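Local coordinates for tRNA (guanine(26)-N(2))-dimethyltransferase (Pyrococcus horikoshii, PDB 2DUL), which probably transfers two methyl groups from S-adenosyl-L-methionine to N2 of guanine 26 in a number of tRNAs, at residues L55-G59 and L86-N90; G141-E145 and R180-A184; R156-V162 and A229-D235; L281-V287 and I312-D317. One frame throughout, in Å; residues are numbered along the deposited sequence.

From the N terminus, contact 1 comes first: it brings helix 81-94 back against the loop after strand 50-53 and closes a loop of 26 residues near residues predicted to bind S-adenosyl-L-methionine. Contacts 2 and 3 follow and cross, their segments alternating along the chain. Contact 2 joins the start of helix 144-153 to the end of helix 175-182, while contact 3 pairs strand 158-164 with strand 226-235; they touch where Pro143 CG lies 3.5 Å from Val162 CG1. Contact 4, last in series, closes a loop of 24 residues, joining the start of helix 284-295 to the end of helix 302-314, both beside strand 213-223, its centre about 17 Å from that of contact 3.

Contact 1: residues L55-G59 and L86-N90; sequences LSATG and LMKRN
Met87 of helix 81-94 lays its side chain along the turn Ser56-Gly59, which follows the first parallel strand of the class I methyltransferase fold, the usual place of the cofactor-binding loop. Its CG is anti to the carbonyl carbon (chi1 -75°), and the chain runs extended before bending at chi3 (66°), which brings CE against Ser56 CB at a tight 3.5 Å. On the way, Met87 CG passes 3.2 Å from Ala57 O. Met87 also touches Asp78, predicted to bind S-adenosyl-L-methionine, which accepts from Ala57 N. Shortened to an alanine here, the Met87 side chain would no longer reach Ser56 CB, and a gap would probably open between the turn and the helix. Ser56 OG is engaged by Asn77 N. The loop makes a type II' turn from Ser56 to Gly59, closed by Gly59 N to Ser56 O; Gly59, the N-cap of helix 60-68, has a positive phi, and a CB there would crowd Met87 CG. The Thr58 and Leu86 side chains lie side by side, pointing the same way, CG2 next to CD2. Asn90 OD1 takes Leu14 N, while its ND2, with the acceptor in the amide plane, gives a nearly straight bond of 3.0 Å to Thr58 O.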
# COMPACT_ATOMS: atom_id res chain seq x y z
N LEU A 55 8.49 -5.79 10.84
CA LEU A 55 9.46 -4.83 11.38
C LEU A 55 8.65 -3.99 12.37
O LEU A 55 8.17 -2.91 12.04
CB LEU A 55 10.00 -3.98 10.23
CG LEU A 55 10.71 -4.83 9.17
CD1 LEU A 55 10.32 -4.37 7.77
CD2 LEU A 55 12.21 -4.75 9.37
N SER A 56 8.50 -4.53 13.58
CA SER A 56 7.68 -3.93 14.63
C SER A 56 8.12 -2.70 15.41
O SER A 56 7.27 -1.95 15.87
CB SER A 56 7.32 -5.02 15.64
OG SER A 56 6.80 -6.16 14.99
N ALA A 57 9.42 -2.52 15.60
CA ALA A 57 9.91 -1.37 16.38
C ALA A 57 9.33 -1.40 17.80
O ALA A 57 9.76 -2.21 18.63
CB ALA A 57 9.53 -0.06 15.68
N THR A 58 8.35 -0.55 18.08
CA THR A 58 7.74 -0.52 19.41
C THR A 58 6.73 -1.65 19.59
O THR A 58 6.37 -1.99 20.72
CB THR A 58 6.99 0.81 19.68
OG1 THR A 58 5.86 0.90 18.80
CG2 THR A 58 7.91 2.00 19.44
N GLY A 59 6.28 -2.21 18.47
CA GLY A 59 5.31 -3.29 18.50
C GLY A 59 3.88 -2.81 18.33
O GLY A 59 2.93 -3.60 18.35
N LEU A 86 11.52 -3.53 24.28
CA LEU A 86 10.37 -2.64 24.38
C LEU A 86 9.09 -3.33 23.91
O LEU A 86 8.01 -3.07 24.44
CB LEU A 86 10.62 -1.38 23.55
CG LEU A 86 9.53 -0.31 23.64
CD1 LEU A 86 9.24 0.02 25.09
CD2 LEU A 86 9.97 0.93 22.87
N MET A 87 9.22 -4.21 22.92
CA MET A 87 8.07 -4.94 22.42
C MET A 87 7.48 -5.82 23.53
O MET A 87 6.27 -5.85 23.73
CB MET A 87 8.47 -5.78 21.20
CG MET A 87 8.67 -4.95 19.93
SD MET A 87 9.60 -5.76 18.60
CE MET A 87 8.52 -7.04 18.17
N LYS A 88 8.34 -6.52 24.25
CA LYS A 88 7.89 -7.38 25.35
C LYS A 88 7.15 -6.56 26.41
O LYS A 88 6.10 -6.96 26.92
CB LYS A 88 9.07 -8.11 25.99
CG LYS A 88 9.72 -9.18 25.10
CD LYS A 88 10.81 -9.95 25.85
CE LYS A 88 11.97 -9.05 26.26
NZ LYS A 88 13.02 -9.78 27.03
N ARG A 89 7.70 -5.39 26.74
CA ARG A 89 7.08 -4.53 27.74
C ARG A 89 5.71 -4.03 27.28
O ARG A 89 4.73 -4.09 28.04
CB ARG A 89 7.98 -3.33 28.03
CG ARG A 89 9.37 -3.70 28.49
CD ARG A 89 10.13 -2.47 28.98
NE ARG A 89 9.41 -1.79 30.05
CZ ARG A 89 9.90 -0.78 30.77
NH1 ARG A 89 9.17 -0.23 31.72
NH2 ARG A 89 11.13 -0.34 30.53
N ASN A 90 5.63 -3.55 26.05
CA ASN A 90 4.37 -3.04 25.54
C ASN A 90 3.30 -4.11 25.41
O ASN A 90 2.13 -3.83 25.63
CB ASN A 90 4.58 -2.31 24.22
CG ASN A 90 5.31 -0.99 24.40
OD1 ASN A 90 5.19 -0.35 25.44
ND2 ASN A 90 6.06 -0.57 23.38

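Contact 2: residues G141-E145 and R180-A184; sequences GSPME and RKYLA
A capped helix start meets a helix end here: the turn Gly141-Glu145, leading into helix 144-153, rests against Tyr182 in the last turn of helix 175-182. Tyr182 CG stands anti to the carbonyl carbon (chi1 -59°), and from there the ring extends across to the turn. Met144 meets it obliquely along the CE1 side, with CG 3.6 Å from Tyr182 CE1. Met144 SD follows, 4.7 Å from the centroid of the Tyr182 ring and 52° off its normal, an oblique Met-aromatic contact. Bends at chi2 and chi3 fold the Met144 chain back, and its CE comes within 3.5 Å of Lys181 O.

At the far end of the ring, Tyr182 OH lies 3.6 Å from Pro143 CD, the two side chains crossing at about a right angle. Ser142 OG is near the same hydroxyl; placed opposite the backbone N by a chi1 of 178°, Ser142 OG accepts from Met144 N at 3.2 Å, a capping bond. The turn and the end of helix 175-182 both meet strand 158-164 of the Rossmann-like methyltransferase sheet, where Pro143 touches Val162 and both Pro143 and Tyr182 touch Ala164. Helix 192-209 adds Val203 and Tyr207 against Met144 and Ile199 against the tyrosine. With an alanine in place of Tyr182, the sulfur of Met144 would probably lose its aromatic partner and a gap would open between the turn and helix 175-182. The aliphatic chain of Lys181 borders the contact, its CD 4.3 Å from Ser142 OG.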
# COMPACT_ATOMS: atom_id res chain seq x y z
N GLY A 141 11.96 2.97 4.62
CA GLY A 141 12.33 3.16 3.22
C GLY A 141 11.78 2.11 2.27
O GLY A 141 10.57 2.01 2.08
N SER A 142 12.68 1.33 1.67
CA SER A 142 12.31 0.30 0.70
C SER A 142 12.04 -1.08 1.31
O SER A 142 12.72 -1.51 2.24
CB SER A 142 13.42 0.17 -0.35
OG SER A 142 13.12 -0.85 -1.29
N PRO A 143 11.02 -1.79 0.80
CA PRO A 143 10.68 -3.13 1.30
C PRO A 143 11.29 -4.21 0.41
O PRO A 143 11.09 -5.40 0.65
CB PRO A 143 9.17 -3.14 1.19
CG PRO A 143 8.96 -2.43 -0.14
CD PRO A 143 9.95 -1.27 -0.08
N MET A 144 12.03 -3.79 -0.61
CA MET A 144 12.60 -4.73 -1.57
C MET A 144 13.57 -5.78 -1.04
O MET A 144 13.63 -6.88 -1.59
CB MET A 144 13.23 -3.95 -2.73
CG MET A 144 12.22 -3.13 -3.53
SD MET A 144 10.80 -4.17 -4.05
CE MET A 144 11.64 -5.43 -5.10
N GLU A 145 14.30 -5.49 0.03
CA GLU A 145 15.21 -6.50 0.56
C GLU A 145 14.44 -7.61 1.30
O GLU A 145 15.01 -8.65 1.64
CB GLU A 145 16.24 -5.86 1.50
CG GLU A 145 15.66 -5.34 2.79
CD GLU A 145 16.67 -4.54 3.61
OE1 GLU A 145 17.75 -5.08 3.90
OE2 GLU A 145 16.37 -3.38 3.96
N ARG A 180 17.50 0.11 -9.87
CA ARG A 180 18.13 -0.88 -9.02
C ARG A 180 17.17 -1.58 -8.06
O ARG A 180 17.21 -2.80 -7.91
CB ARG A 180 19.27 -0.26 -8.20
CG ARG A 180 20.45 0.29 -9.01
CD ARG A 180 21.71 0.37 -8.14
NE ARG A 180 21.47 1.09 -6.89
CZ ARG A 180 21.38 2.41 -6.78
NH1 ARG A 180 21.52 3.19 -7.84
NH2 ARG A 180 21.13 2.96 -5.60
N LYS A 181 16.32 -0.80 -7.39
CA LYS A 181 15.40 -1.36 -6.41
C LYS A 181 14.12 -1.97 -6.96
O LYS A 181 13.71 -3.06 -6.54
CB LYS A 181 15.02 -0.28 -5.38
CG LYS A 181 16.21 0.32 -4.63
CD LYS A 181 15.76 1.47 -3.73
CE LYS A 181 16.96 2.21 -3.14
NZ LYS A 181 17.75 1.35 -2.23
N TYR A 182 13.49 -1.27 -7.90
CA TYR A 182 12.22 -1.71 -8.47
C TYR A 182 12.25 -2.24 -9.89
O TYR A 182 11.21 -2.65 -10.42
CB TYR A 182 11.21 -0.55 -8.38
CG TYR A 182 10.99 -0.13 -6.95
CD1 TYR A 182 10.18 -0.87 -6.10
CD2 TYR A 182 11.64 1.00 -6.42
CE1 TYR A 182 10.02 -0.53 -4.76
CE2 TYR A 182 11.48 1.36 -5.08
CZ TYR A 182 10.67 0.58 -4.26
OH TYR A 182 10.51 0.90 -2.93
N LEU A 183 13.42 -2.24 -10.52
CA LEU A 183 13.57 -2.72 -11.89
C LEU A 183 12.50 -2.12 -12.81
O LEU A 183 11.82 -2.83 -13.56
CB LEU A 183 13.52 -4.26 -11.90
CG LEU A 183 14.66 -4.93 -11.13
CD1 LEU A 183 14.46 -6.44 -11.11
CD2 LEU A 183 16.00 -4.57 -11.77
N ALA A 184 12.35 -0.80 -12.74
CA ALA A 184 11.38 -0.08 -13.55
C ALA A 184 11.84 1.36 -13.76
O ALA A 184 12.57 1.90 -12.92
CB ALA A 184 10.01 -0.09 -12.85

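Contact 3: residues R156-V162 and A229-D235; sequences RRGILGV and AFVKLKD
Two consecutive arginines, Arg156 and Arg157, close on one carboxylate, that of Asp235, just where the chain turns a corner into strand 158-164. Arg156 bends at chi3 (63°) and presents its guanidinium edge to Asp235 OD1, which lies in the guanidinium plane; NH2 bonds it at 2.9 Å and NE adds a weak bond, the oxygen being met by NH2 from above the carboxylate plane. Arg157 takes the other oxygen in a salt bridge, NH2 to Asp235 OD2 at 3.0 Å. One face of its guanidinium is covered by Asp235 CB, and its plane is 76° from that of the carboxylate. The two positive groups would probably favour a charged aspartate. Arg156 NH2 also reaches Tyr211 O, fastening the corner to the stretch before strand 213-223.

Lys232, bent at chi2 (69°), curls back until NZ donates to Arg157 O at 2.7 Å, nearly along the C=O axis, while its CD lies against Ile159 CG1. Beyond the corner the strands run antiparallel, 4.8 Å apart at the axes. Leu160 and Val231 form a hydrogen-bonded pair through both N-H groups, as do Val162 and Ala229, and Leu233 N bonds Gly158 O at 2.8 Å. Leu160 CB meets Val231 CG2 on the side packed by helices 144-153 and 192-209. On the other side Phe230 CD2 lies 3.9 Å from Gly161 CA, where a side chain at the glycine would crowd the ring. Strand 226-235, the last of the sheet along the chain, is inserted antiparallel between strands 158-164 and 213-223, the hallmark of the class I methyltransferase fold.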
# COMPACT_ATOMS: atom_id res chain seq x y z
N ARG A 156 -0.06 -19.45 0.03
CA ARG A 156 -0.21 -19.26 -1.42
C ARG A 156 -1.47 -18.46 -1.77
O ARG A 156 -1.63 -17.99 -2.90
CB ARG A 156 -0.20 -20.62 -2.13
CG ARG A 156 1.14 -21.37 -1.97
CD ARG A 156 1.17 -22.68 -2.76
NE ARG A 156 1.04 -22.44 -4.19
CZ ARG A 156 2.02 -21.98 -4.97
NH1 ARG A 156 3.23 -21.72 -4.48
NH2 ARG A 156 1.78 -21.75 -6.25
N ARG A 157 -2.36 -18.30 -0.80
CA ARG A 157 -3.57 -17.52 -1.01
C ARG A 157 -3.60 -16.46 0.08
O ARG A 157 -4.65 -15.95 0.46
CB ARG A 157 -4.82 -18.41 -0.93
CG ARG A 157 -4.88 -19.47 -2.03
CD ARG A 157 -6.09 -20.38 -1.85
NE ARG A 157 -6.14 -21.47 -2.83
CZ ARG A 157 -5.20 -22.41 -2.97
NH1 ARG A 157 -5.34 -23.35 -3.90
NH2 ARG A 157 -4.12 -22.42 -2.19
N GLY A 158 -2.41 -16.14 0.59
CA GLY A 158 -2.29 -15.15 1.64
C GLY A 158 -2.43 -13.72 1.18
O GLY A 158 -2.63 -13.43 -0.00
N ILE A 159 -2.32 -12.80 2.14
CA ILE A 159 -2.43 -11.38 1.86
C ILE A 159 -1.12 -10.72 2.22
O ILE A 159 -0.52 -11.02 3.25
CB ILE A 159 -3.54 -10.73 2.71
CG1 ILE A 159 -4.87 -11.44 2.44
CG2 ILE A 159 -3.61 -9.25 2.41
CD1 ILE A 159 -5.92 -11.16 3.49
N LEU A 160 -0.67 -9.82 1.36
CA LEU A 160 0.57 -9.12 1.62
C LEU A 160 0.34 -7.62 1.67
O LEU A 160 -0.27 -7.05 0.77
CB LEU A 160 1.61 -9.45 0.54
CG LEU A 160 3.05 -9.00 0.75
CD1 LEU A 160 3.60 -9.60 2.05
CD2 LEU A 160 3.90 -9.45 -0.44
N GLY A 161 0.81 -6.99 2.74
CA GLY A 161 0.67 -5.56 2.88
C GLY A 161 2.08 -5.01 2.76
O GLY A 161 2.97 -5.40 3.52
N VAL A 162 2.30 -4.12 1.81
CA VAL A 162 3.63 -3.56 1.61
C VAL A 162 3.62 -2.05 1.59
O VAL A 162 2.74 -1.43 0.99
CB VAL A 162 4.25 -4.05 0.27
CG1 VAL A 162 5.71 -3.65 0.20
CG2 VAL A 162 4.08 -5.56 0.13
N ALA A 229 0.43 -0.91 -0.62
CA ALA A 229 -0.18 -1.89 -1.50
C ALA A 229 -0.61 -3.14 -0.75
O ALA A 229 0.20 -3.79 -0.08
CB ALA A 229 0.80 -2.28 -2.62
N PHE A 230 -1.89 -3.46 -0.85
CA PHE A 230 -2.44 -4.66 -0.23
C PHE A 230 -2.83 -5.58 -1.37
O PHE A 230 -3.66 -5.22 -2.21
CB PHE A 230 -3.69 -4.34 0.60
CG PHE A 230 -3.43 -3.50 1.82
CD1 PHE A 230 -3.68 -2.13 1.81
CD2 PHE A 230 -2.92 -4.08 2.98
CE1 PHE A 230 -3.43 -1.34 2.93
CE2 PHE A 230 -2.66 -3.30 4.11
CZ PHE A 230 -2.92 -1.93 4.09
N VAL A 231 -2.23 -6.77 -1.42
CA VAL A 231 -2.55 -7.71 -2.48
C VAL A 231 -2.93 -9.08 -1.95
O VAL A 231 -2.51 -9.50 -0.87
CB VAL A 231 -1.36 -7.88 -3.47
CG1 VAL A 231 -1.03 -6.54 -4.10
CG2 VAL A 231 -0.14 -8.44 -2.75
N LYS A 232 -3.76 -9.77 -2.73
CA LYS A 232 -4.22 -11.11 -2.40
C LYS A 232 -3.50 -12.05 -3.35
O LYS A 232 -3.63 -11.93 -4.57
CB LYS A 232 -5.74 -11.22 -2.63
CG LYS A 232 -6.30 -12.62 -2.41
CD LYS A 232 -6.26 -13.03 -0.94
CE LYS A 232 -7.05 -14.32 -0.73
NZ LYS A 232 -7.05 -14.77 0.69
N LEU A 233 -2.74 -12.98 -2.80
CA LEU A 233 -2.00 -13.93 -3.63
C LEU A 233 -2.97 -14.95 -4.24
O LEU A 233 -3.90 -15.40 -3.59
CB LEU A 233 -0.93 -14.63 -2.79
CG LEU A 233 0.12 -13.68 -2.20
CD1 LEU A 233 1.10 -14.45 -1.34
CD2 LEU A 233 0.85 -12.96 -3.32
N LYS A 234 -2.74 -15.27 -5.51
CA LYS A 234 -3.56 -16.24 -6.23
C LYS A 234 -2.70 -17.46 -6.53
O LYS A 234 -1.59 -17.34 -7.05
CB LYS A 234 -4.07 -15.61 -7.53
CG LYS A 234 -4.70 -14.23 -7.34
CD LYS A 234 -5.90 -14.28 -6.40
CE LYS A 234 -7.05 -15.08 -6.99
NZ LYS A 234 -7.54 -14.48 -8.27
N ASP A 235 -3.21 -18.65 -6.21
CA ASP A 235 -2.46 -19.88 -6.39
C ASP A 235 -2.62 -20.57 -7.74
O ASP A 235 -3.69 -21.10 -8.05
CB ASP A 235 -2.82 -20.86 -5.28
CG ASP A 235 -1.92 -22.09 -5.24
OD1 ASP A 235 -1.06 -22.24 -6.13
OD2 ASP A 235 -2.09 -22.91 -4.31

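Contact 4: residues L281-V287 and I312-D317; sequences LKDEKIV and IDQELD
The segment Leu281-Val287 runs from loop into helix 284-295, and Ile312-Asp317 leaves the end of helix 302-314; their CA atoms approach to 5.9 Å at Val287 and Asp313 and to 6.6 Å at Leu281 and Asp317. The contact joins the N-capped start of helix 284-295 to the C-terminal end of helix 302-314, beside the outermost strand 213-223 of the methyltransferase sheet and away from the cofactor residues. Asp283 is the N-cap of the first helix, its OD1 accepting from Ile286 N, and it also forms a salt bridge with Lys285 NZ.

Lys282 spans the interface. Its CG sits between the backbone N and the carbonyl carbon (chi1 74°), and the rest of the chain is fully extended, carrying NZ to the carbonyls at the end of helix 302-314. NZ donates to Ile312 O at 2.7 Å, on a lone pair in the carbonyl plane, and to Glu315 O at 3.1 Å, also in plane. The helix C-terminus, with its partial negative charge, is likely to favour the charged ammonium. Passing the other way, Asp317 returns its carboxylate to the start of the segment: Leu281 N is shared between both oxygens on their syn lone pairs, at 3.1 Å from OD1 and 3.0 Å from OD2, with a weak further bond from Lys282 N to OD2. Further along helix 284-295, Val287 CG1 packs 3.7 Å from Asp313 CA and touches Ile312 CG2. Glu315 turns its carboxylate to Thr355 and His356. A water accepts from Lys282 NZ at 3.1 Å and also lies close to Glu284 O and Asp313 OD1.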
# COMPACT_ATOMS: atom_id res chain seq x y z
N LEU A 281 -6.53 -0.81 -8.98
CA LEU A 281 -5.73 -0.43 -7.81
C LEU A 281 -6.59 -0.63 -6.57
O LEU A 281 -6.19 -0.30 -5.46
CB LEU A 281 -5.26 1.02 -7.91
CG LEU A 281 -4.05 1.24 -8.84
CD1 LEU A 281 -3.59 2.69 -8.75
CD2 LEU A 281 -2.91 0.30 -8.44
N LYS A 282 -7.79 -1.17 -6.77
CA LYS A 282 -8.68 -1.45 -5.64
C LYS A 282 -9.73 -2.50 -5.99
O LYS A 282 -10.06 -2.71 -7.15
CB LYS A 282 -9.40 -0.17 -5.19
CG LYS A 282 -10.51 0.31 -6.13
CD LYS A 282 -11.39 1.37 -5.47
CE LYS A 282 -12.48 1.88 -6.41
NZ LYS A 282 -13.33 2.92 -5.75
N ASP A 283 -10.22 -3.17 -4.96
CA ASP A 283 -11.28 -4.15 -5.11
C ASP A 283 -12.50 -3.36 -4.64
O ASP A 283 -12.67 -3.14 -3.44
CB ASP A 283 -11.04 -5.35 -4.19
CG ASP A 283 -12.16 -6.37 -4.27
OD1 ASP A 283 -13.32 -5.99 -4.02
OD2 ASP A 283 -11.89 -7.55 -4.59
N GLU A 284 -13.31 -2.91 -5.58
CA GLU A 284 -14.51 -2.12 -5.28
C GLU A 284 -15.30 -2.57 -4.06
O GLU A 284 -15.56 -1.77 -3.16
CB GLU A 284 -15.46 -2.11 -6.48
CG GLU A 284 -15.03 -1.23 -7.62
CD GLU A 284 -16.06 -1.20 -8.73
OE1 GLU A 284 -17.23 -0.85 -8.44
OE2 GLU A 284 -15.71 -1.51 -9.89
N LYS A 285 -15.70 -3.83 -4.04
CA LYS A 285 -16.47 -4.40 -2.93
C LYS A 285 -15.82 -4.16 -1.58
O LYS A 285 -16.42 -3.56 -0.68
CB LYS A 285 -16.65 -5.91 -3.12
CG LYS A 285 -17.39 -6.33 -4.38
CD LYS A 285 -17.42 -7.86 -4.53
CE LYS A 285 -16.03 -8.45 -4.79
NZ LYS A 285 -15.06 -8.31 -3.65
N ILE A 286 -14.59 -4.65 -1.43
CA ILE A 286 -13.85 -4.53 -0.18
C ILE A 286 -13.72 -3.10 0.31
O ILE A 286 -13.99 -2.81 1.48
CB ILE A 286 -12.45 -5.17 -0.33
CG1 ILE A 286 -12.61 -6.66 -0.64
CG2 ILE A 286 -11.64 -4.97 0.95
CD1 ILE A 286 -11.30 -7.39 -0.91
N VAL A 287 -13.30 -2.20 -0.57
CA VAL A 287 -13.13 -0.80 -0.18
C VAL A 287 -14.47 -0.18 0.24
O VAL A 287 -14.51 0.69 1.12
CB VAL A 287 -12.50 0.02 -1.32
CG1 VAL A 287 -12.54 1.50 -0.99
CG2 VAL A 287 -11.04 -0.44 -1.52
N ILE A 312 -11.13 7.29 -1.93
CA ILE A 312 -10.76 6.13 -2.72
C ILE A 312 -11.98 5.32 -3.14
O ILE A 312 -12.04 4.79 -4.25
CB ILE A 312 -9.77 5.23 -1.94
CG1 ILE A 312 -8.47 5.99 -1.70
CG2 ILE A 312 -9.49 3.95 -2.73
CD1 ILE A 312 -7.46 5.25 -0.84
N ASP A 313 -12.96 5.23 -2.25
CA ASP A 313 -14.18 4.49 -2.54
C ASP A 313 -14.94 5.09 -3.72
O ASP A 313 -15.48 4.37 -4.55
CB ASP A 313 -15.06 4.44 -1.29
CG ASP A 313 -16.37 3.71 -1.52
OD1 ASP A 313 -16.34 2.58 -2.05
OD2 ASP A 313 -17.43 4.26 -1.15
N GLN A 314 -14.99 6.42 -3.80
CA GLN A 314 -15.71 7.07 -4.89
C GLN A 314 -14.82 7.34 -6.10
O GLN A 314 -15.30 7.72 -7.17
CB GLN A 314 -16.34 8.37 -4.39
CG GLN A 314 -15.34 9.47 -4.10
CD GLN A 314 -15.50 10.65 -5.04
OE1 GLN A 314 -15.49 10.50 -6.26
NE2 GLN A 314 -15.63 11.85 -4.47
N GLU A 315 -13.52 7.14 -5.93
CA GLU A 315 -12.58 7.37 -7.01
C GLU A 315 -12.72 6.35 -8.14
O GLU A 315 -12.82 5.15 -7.90
CB GLU A 315 -11.15 7.33 -6.46
CG GLU A 315 -10.08 7.80 -7.42
CD GLU A 315 -8.73 7.94 -6.75
OE1 GLU A 315 -8.69 8.42 -5.59
OE2 GLU A 315 -7.70 7.59 -7.37
N LEU A 316 -12.75 6.84 -9.37
CA LEU A 316 -12.86 5.98 -10.54
C LEU A 316 -11.56 5.17 -10.61
O LEU A 316 -10.48 5.73 -10.50
CB LEU A 316 -13.02 6.83 -11.80
CG LEU A 316 -13.11 6.12 -13.15
CD1 LEU A 316 -14.36 5.23 -13.16
CD2 LEU A 316 -13.15 7.15 -14.28
N ASP A 317 -11.67 3.86 -10.77
CA ASP A 317 -10.48 3.02 -10.85
C ASP A 317 -10.15 2.82 -12.32
O ASP A 317 -10.72 1.95 -12.99
CB ASP A 317 -10.70 1.67 -10.16
CG ASP A 317 -9.40 0.92 -9.90
OD1 ASP A 317 -8.32 1.41 -10.30
OD2 ASP A 317 -9.46 -0.17 -9.31
O HOH W 1 -15.02 1.28 -3.74